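Local coordinates for protein argonaute (Methanocaldococcus jannaschii, PDB 5G5S) that cleaves single-stranded target DNA as an endonuclease guided by short DNA strands, and may defend the archaeon against invading genetic elements, at residues N156-A161 / Y260-D265. Residues are numbered along the deposited sequence; the frame is centred on the assembly and turned at random.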
# COMPACT_ATOMS: atom_id res chain seq x y z
N ASN A 156 2.24 -3.52 20.12
CA ASN A 156 2.37 -4.38 18.96
C ASN A 156 3.69 -5.14 18.99
O ASN A 156 4.72 -4.58 19.33
CB ASN A 156 2.25 -3.57 17.68
CG ASN A 156 1.77 -4.35 16.48
OD1 ASN A 156 1.09 -5.37 16.60
ND2 ASN A 156 2.08 -3.86 15.29
N PHE A 157 3.64 -6.43 18.65
CA PHE A 157 4.83 -7.27 18.60
C PHE A 157 5.08 -7.64 17.15
O PHE A 157 4.21 -8.23 16.50
CB PHE A 157 4.67 -8.48 19.53
CG PHE A 157 5.85 -9.41 19.63
CD1 PHE A 157 7.09 -8.95 20.06
CD2 PHE A 157 5.72 -10.77 19.34
CE1 PHE A 157 8.19 -9.82 20.15
CE2 PHE A 157 6.81 -11.64 19.47
CZ PHE A 157 8.03 -11.16 19.86
N ARG A 158 6.23 -7.22 16.61
CA ARG A 158 6.55 -7.46 15.20
C ARG A 158 7.80 -8.28 14.96
O ARG A 158 8.73 -8.25 15.76
CB ARG A 158 6.61 -6.13 14.44
CG ARG A 158 5.89 -6.20 13.11
CD ARG A 158 4.78 -5.18 13.04
NE ARG A 158 5.23 -3.93 12.43
CZ ARG A 158 5.17 -3.67 11.13
NH1 ARG A 158 4.69 -4.57 10.28
NH2 ARG A 158 5.60 -2.50 10.66
N HIS A 159 7.80 -9.01 13.84
CA HIS A 159 8.93 -9.82 13.41
C HIS A 159 9.48 -9.26 12.12
O HIS A 159 8.74 -9.10 11.14
CB HIS A 159 8.54 -11.29 13.26
CG HIS A 159 8.06 -11.91 14.54
ND1 HIS A 159 8.94 -12.42 15.47
CD2 HIS A 159 6.80 -12.03 15.01
CE1 HIS A 159 8.19 -12.87 16.46
NE2 HIS A 159 6.90 -12.65 16.24
N THR A 160 10.76 -8.88 12.15
CA THR A 160 11.49 -8.34 11.01
C THR A 160 12.51 -9.36 10.55
O THR A 160 13.36 -9.79 11.32
CB THR A 160 12.02 -6.91 11.28
OG1 THR A 160 12.77 -6.47 10.16
CG2 THR A 160 12.87 -6.81 12.55
N ALA A 161 12.37 -9.81 9.30
CA ALA A 161 13.27 -10.79 8.71
C ALA A 161 14.18 -10.15 7.67
O ALA A 161 13.76 -9.24 6.94
CB ALA A 161 12.49 -11.93 8.09
N TYR A 260 8.73 -7.49 6.89
CA TYR A 260 7.97 -7.93 8.05
C TYR A 260 7.28 -9.23 7.68
O TYR A 260 6.80 -9.37 6.55
CB TYR A 260 6.96 -6.86 8.50
CG TYR A 260 7.62 -5.54 8.80
CD1 TYR A 260 8.34 -5.34 9.98
CD2 TYR A 260 7.57 -4.49 7.89
CE1 TYR A 260 8.99 -4.14 10.24
CE2 TYR A 260 8.20 -3.27 8.14
CZ TYR A 260 8.92 -3.10 9.32
OH TYR A 260 9.55 -1.91 9.58
N MET A 261 7.25 -10.18 8.63
CA MET A 261 6.62 -11.50 8.49
C MET A 261 5.11 -11.37 8.27
O MET A 261 4.52 -12.21 7.59
CB MET A 261 6.91 -12.40 9.70
CG MET A 261 8.39 -12.76 9.89
SD MET A 261 9.20 -13.58 8.49
CE MET A 261 8.44 -15.19 8.56
N ASP A 262 4.49 -10.30 8.83
CA ASP A 262 3.06 -9.98 8.73
C ASP A 262 2.73 -9.18 7.46
O ASP A 262 1.55 -8.96 7.16
CB ASP A 262 2.57 -9.26 10.00
CG ASP A 262 3.40 -8.07 10.45
OD1 ASP A 262 4.64 -8.23 10.60
OD2 ASP A 262 2.80 -7.01 10.75
N GLU A 263 3.76 -8.76 6.70
CA GLU A 263 3.63 -8.04 5.43
C GLU A 263 3.70 -9.02 4.25
O GLU A 263 3.44 -8.63 3.11
CB GLU A 263 4.70 -6.95 5.29
N LEU A 264 4.05 -10.29 4.53
CA LEU A 264 4.15 -11.36 3.53
C LEU A 264 2.78 -11.81 3.06
O LEU A 264 1.81 -11.76 3.83
CB LEU A 264 4.92 -12.57 4.10
CG LEU A 264 6.44 -12.43 4.22
CD1 LEU A 264 6.99 -13.48 5.18
CD2 LEU A 264 7.12 -12.54 2.87
N ASP A 265 2.72 -12.29 1.83
CA ASP A 265 1.47 -12.77 1.26
C ASP A 265 1.07 -14.11 1.88
O ASP A 265 1.91 -14.84 2.41
CB ASP A 265 1.59 -12.90 -0.26
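The last antiparallel pairing between strands 150-163 and 255-260, where the second strand breaks into a type I turn from Y260 to E263, brings R158 and H159 against Y260, M261 and D262. T160 and Y260 form a non-hydrogen-bonded pair, flanked by the bond from M261 N to H159 O (3.1 Å, 166° at the hydrogen) and, on the other side, by the backbone bond between A161 and F259. The guanidinium of R158 lies over the Y260 ring: R158 CZ stands 3.8 Å from the ring centroid, close to its normal, and the planes differ by 20°, which defines a stacked cation-pi pair. R158 NH1 lies 3.4 Å from Y260 CG, while R158 NH2 sits over the ring centre, nearest Y260 CZ. R158 NH1 also forms a salt bridge to D262 OD2 at 3.1 Å, on the syn side, with guanidinium and carboxylate planes almost perpendicular; D262 CG lies between its backbone N and carbonyl carbon (chi1 51°). OD2 also accepts a hydrogen bond from N634 ND2. On the other flank, M261 CG packs on CB of H159 (3.7 Å), a residue that interacts with guide DNA and whose ring meets W276 edge-to-face, and A161 CB meets M261 SD. The ring thus holds the guanidinium flat while the carboxylate pairs with its NH1, together restricting its rotation.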